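Local coordinates for putative exported protein (Aeromonas hydrophila subsp. hydrophila, PDB 4PJ2), which probably inhibits i-type (invertebrate-type) lysozyme in the periplasm, and holds a magnesium ion at a loop and the start of the strand after it, at residues Leu67-Asp72 with Ala92-Leu97; Val17-Gly22 with Pro75-Val80. All coordinates share one frame; numbering follows the deposited sequence.

Contact 1: Leu67-Asp72 with Ala92-Leu97. With MG (magnesium ion), chain G.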
# COMPACT_ATOMS: atom_id res chain seq x y z
N LEU A 67 -10.19 10.58 15.11
CA LEU A 67 -11.58 10.23 15.38
C LEU A 67 -11.65 9.45 16.67
O LEU A 67 -10.77 8.64 16.95
CB LEU A 67 -12.14 9.38 14.23
CG LEU A 67 -12.34 10.08 12.89
CD1 LEU A 67 -12.68 9.08 11.80
CD2 LEU A 67 -13.43 11.13 12.98
N ASP A 68 -12.68 9.69 17.47
CA ASP A 68 -12.87 8.95 18.71
C ASP A 68 -13.42 7.56 18.43
O ASP A 68 -14.58 7.40 18.05
CB ASP A 68 -13.84 9.72 19.61
CG ASP A 68 -14.06 9.04 20.94
OD1 ASP A 68 -13.30 8.12 21.29
OD2 ASP A 68 -15.00 9.44 21.66
N LEU A 69 -12.59 6.54 18.66
CA LEU A 69 -12.96 5.16 18.37
C LEU A 69 -13.44 4.41 19.61
O LEU A 69 -14.19 3.45 19.49
CB LEU A 69 -11.76 4.40 17.79
CG LEU A 69 -11.19 4.93 16.48
CD1 LEU A 69 -9.99 4.08 16.09
CD2 LEU A 69 -12.25 4.96 15.37
N ASN A 70 -12.97 4.84 20.78
CA ASN A 70 -13.26 4.12 22.02
C ASN A 70 -14.30 4.81 22.88
O ASN A 70 -14.68 4.30 23.93
CB ASN A 70 -11.97 3.88 22.83
CG ASN A 70 -11.30 5.17 23.27
OD1 ASN A 70 -11.79 6.28 23.01
ND2 ASN A 70 -10.17 5.04 23.95
N GLY A 71 -14.77 5.97 22.43
CA GLY A 71 -15.85 6.67 23.10
C GLY A 71 -15.46 7.49 24.31
O GLY A 71 -16.34 7.87 25.10
N ASP A 72 -14.17 7.78 24.48
CA ASP A 72 -13.73 8.61 25.60
C ASP A 72 -13.72 10.10 25.24
O ASP A 72 -13.16 10.91 25.98
CB ASP A 72 -12.35 8.17 26.11
CG ASP A 72 -11.22 8.46 25.12
OD1 ASP A 72 -11.45 9.13 24.09
OD2 ASP A 72 -10.08 8.02 25.39
N ALA A 92 -4.82 -0.31 8.24
CA ALA A 92 -4.77 0.84 9.11
C ALA A 92 -4.42 0.41 10.51
O ALA A 92 -4.77 -0.69 10.94
CB ALA A 92 -6.11 1.56 9.13
N ASP A 93 -3.74 1.31 11.20
CA ASP A 93 -3.46 1.17 12.62
C ASP A 93 -4.08 2.33 13.36
O ASP A 93 -4.03 3.46 12.89
CB ASP A 93 -1.95 1.16 12.86
CG ASP A 93 -1.27 0.03 12.14
OD1 ASP A 93 -1.54 -1.14 12.48
OD2 ASP A 93 -0.50 0.32 11.20
N ALA A 94 -4.67 2.04 14.51
CA ALA A 94 -5.20 3.07 15.39
C ALA A 94 -4.34 3.17 16.64
O ALA A 94 -3.88 2.15 17.17
CB ALA A 94 -6.65 2.77 15.77
N PHE A 95 -4.17 4.40 17.12
CA PHE A 95 -3.36 4.70 18.30
C PHE A 95 -4.14 5.56 19.28
O PHE A 95 -4.82 6.51 18.88
CB PHE A 95 -2.09 5.48 17.94
CG PHE A 95 -1.20 4.79 16.96
CD1 PHE A 95 -0.06 4.13 17.38
CD2 PHE A 95 -1.48 4.83 15.61
CE1 PHE A 95 0.76 3.51 16.46
CE2 PHE A 95 -0.68 4.19 14.69
CZ PHE A 95 0.44 3.53 15.12
N THR A 96 -4.00 5.25 20.55
CA THR A 96 -4.42 6.18 21.60
C THR A 96 -3.24 7.08 21.92
O THR A 96 -2.08 6.64 21.83
CB THR A 96 -4.89 5.48 22.87
OG1 THR A 96 -3.93 4.50 23.27
CG2 THR A 96 -6.21 4.80 22.63
N LEU A 97 -3.56 8.34 22.24
CA LEU A 97 -2.59 9.39 22.56
C LEU A 97 -3.22 10.49 23.44
O LEU A 97 -4.15 11.20 23.02
CB LEU A 97 -2.01 10.04 21.31
CG LEU A 97 -2.53 9.65 19.94
CD1 LEU A 97 -3.94 10.12 19.72
CD2 LEU A 97 -1.64 10.24 18.91
MG MG G . -11.02 8.24 22.09
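The flat amide of Asn70 meets Thr96 at its nitrogen, ND2 lying 4.2 Å from Thr96 CG2, and the two side chains cross at about a right angle. The Thr96 methyl and the magnesium ion both lie toward one face of the amide. The ion is bound by Asn70 OD1 at 2.3 Å. The backbone N of Asp72 comes over the other face, donating to Asn70 OD1 at 3.2 Å from 50° out of the carbonyl plane, which closes an Asx turn. A weak bond from Asn70 ND2 to Asp72 OD2 restrains the amide's rotation.

Two carboxylates also bind the ion, through Asp68 OD1 and Asp72 OD1, the latter at 2.2 Å. Asp68 reaches it with CG anti to its backbone N (chi1 -179°), and its OD1 accepts from Gly71 N at 2.8 Å, met 40° above the carboxylate plane. The sequence Asp-Leu-Asn-Gly-Asp, with Gln74 O and Glu76 completing the protein ligands, recalls the start of an EF-hand loop, though it joins two strands and its bidentate glutamate comes at the ninth position, not the twelfth.

Away from the metal, the end of Leu69 packs on a methyl, CD1 to Ala94 CB at 3.6 Å. Leu69 also touches Ile78, Phe106 and, on helix 118-123, Ile119, so its side chain fits between that helix and the face of the sheet formed by strands 76-82, 90-98 and 102-112.

Contact 2: Val17-Gly22 with Pro75-Val80. With MG (magnesium ion), chain G.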
# COMPACT_ATOMS: atom_id res chain seq x y z
N VAL A 17 1.46 15.36 17.21
CA VAL A 17 1.94 14.09 16.69
C VAL A 17 2.52 14.31 15.30
O VAL A 17 2.02 15.12 14.53
CB VAL A 17 0.79 13.01 16.73
CG1 VAL A 17 -0.30 13.30 15.72
CG2 VAL A 17 1.32 11.65 16.48
N THR A 18 3.59 13.59 14.98
CA THR A 18 4.07 13.51 13.62
C THR A 18 4.04 12.06 13.16
O THR A 18 4.17 11.14 13.96
CB THR A 18 5.47 14.08 13.43
OG1 THR A 18 6.40 13.24 14.12
CG2 THR A 18 5.57 15.50 13.95
N VAL A 19 3.87 11.89 11.86
CA VAL A 19 3.85 10.57 11.24
C VAL A 19 4.75 10.65 10.03
O VAL A 19 4.59 11.54 9.20
CB VAL A 19 2.42 10.15 10.83
CG1 VAL A 19 2.46 8.76 10.19
CG2 VAL A 19 1.51 10.17 12.04
N SER A 20 5.67 9.69 9.93
CA SER A 20 6.68 9.68 8.87
C SER A 20 6.88 8.29 8.33
O SER A 20 6.92 7.33 9.09
CB SER A 20 8.05 10.07 9.44
OG SER A 20 8.09 11.38 9.89
N GLU A 21 7.07 8.16 7.02
CA GLU A 21 7.58 6.90 6.46
C GLU A 21 9.07 6.78 6.71
O GLU A 21 9.79 7.76 6.81
CB GLU A 21 7.27 6.83 4.97
CG GLU A 21 5.78 6.52 4.72
CD GLU A 21 5.37 6.55 3.27
OE1 GLU A 21 6.13 7.06 2.44
OE2 GLU A 21 4.26 6.06 2.94
N GLY A 22 9.55 5.56 6.82
CA GLY A 22 10.98 5.34 7.03
C GLY A 22 11.85 5.85 5.89
O GLY A 22 11.53 5.70 4.72
N PRO A 75 -9.91 12.09 20.36
CA PRO A 75 -9.63 11.33 19.14
C PRO A 75 -8.44 10.39 19.25
O PRO A 75 -7.43 10.73 19.87
CB PRO A 75 -9.34 12.42 18.11
CG PRO A 75 -8.79 13.55 18.92
CD PRO A 75 -9.56 13.51 20.22
N GLU A 76 -8.60 9.20 18.67
CA GLU A 76 -7.49 8.31 18.36
C GLU A 76 -6.91 8.74 17.05
O GLU A 76 -7.57 9.41 16.25
CB GLU A 76 -7.99 6.87 18.24
CG GLU A 76 -8.13 6.16 19.56
CD GLU A 76 -9.14 6.85 20.47
OE1 GLU A 76 -10.36 6.83 20.17
OE2 GLU A 76 -8.73 7.41 21.51
N LEU A 77 -5.64 8.38 16.82
CA LEU A 77 -5.03 8.58 15.52
C LEU A 77 -5.16 7.32 14.71
O LEU A 77 -4.86 6.24 15.20
CB LEU A 77 -3.54 8.89 15.71
CG LEU A 77 -2.70 8.93 14.43
CD1 LEU A 77 -3.06 10.07 13.51
CD2 LEU A 77 -1.22 8.97 14.79
N ILE A 78 -5.61 7.48 13.48
CA ILE A 78 -5.69 6.36 12.55
C ILE A 78 -4.79 6.65 11.37
O ILE A 78 -4.91 7.68 10.73
CB ILE A 78 -7.14 6.08 12.07
CG1 ILE A 78 -8.04 5.84 13.28
CG2 ILE A 78 -7.14 4.88 11.11
CD1 ILE A 78 -8.84 7.05 13.74
N VAL A 79 -3.85 5.74 11.11
CA VAL A 79 -2.96 5.84 9.97
C VAL A 79 -3.41 4.83 8.93
O VAL A 79 -3.43 3.63 9.21
CB VAL A 79 -1.48 5.59 10.35
CG1 VAL A 79 -0.58 5.73 9.13
CG2 VAL A 79 -1.04 6.57 11.44
N VAL A 80 -3.82 5.32 7.76
CA VAL A 80 -4.35 4.47 6.70
C VAL A 80 -3.30 4.28 5.63
O VAL A 80 -2.70 5.23 5.18
CB VAL A 80 -5.62 5.08 6.05
CG1 VAL A 80 -6.17 4.11 5.01
CG2 VAL A 80 -6.66 5.39 7.11
MG MG G . -11.02 8.24 22.09
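Strands 17-21 and 76-80 run in nearly the same direction, their axes inclined by 16° and 10.2 Å apart at closest approach, a spacing that fits layers facing each other rather than paired edges. By CA position Val17 lies opposite Leu77 and Val19 opposite Val79, all four with CB directed into the gap.

Leu77 is the shared partner of Val17 and Val19. With its CG anti to the backbone N (chi1 171°), it extends CD2 to meet Val19 CG2 at 4.1 Å, the two side chains lying alongside one another and pointing opposite ways. The same CD2 approaches Val17 CG2, a contact left less certain by the two conformers modelled for Val17. The other branch of Val19 turns to the next residue pair, CG1 lying 4.3 Å from Val79 CG2. Val34 and Leu64, from the two sheets, border the cluster.

Glu76, one residue before Leu77, sends its side chain elsewhere: OE1 and OE2 grip the magnesium ion in bidentate fashion, each at 2.5 Å.

Methyl against methyl means that dispersion and burial from water join the two sheets of this beta sandwich here, without directional bonds between the segments.

Contact 2 lies within the core, its centre about 2 Å from the centre of the chain, whereas contact 1 is partly buried and about 10 Å from it. Both draw on one antiparallel sheet, since strands 76-82 and 90-98 are neighbours: Phe95 N lies 2.7 Å from Leu77 O, a probable hydrogen bond. Glu76 links the metal loop to that strand; its OE1 is 2.7 Å from Leu69 N, also a probable hydrogen bond. On strand 76-82, Leu77 and Val79 point toward the opposing sheet, while Glu76 and Ile78 point to the side that receives the loop. Chemistry changes accordingly, from purely apolar contact to metal coordination beside a small apolar patch.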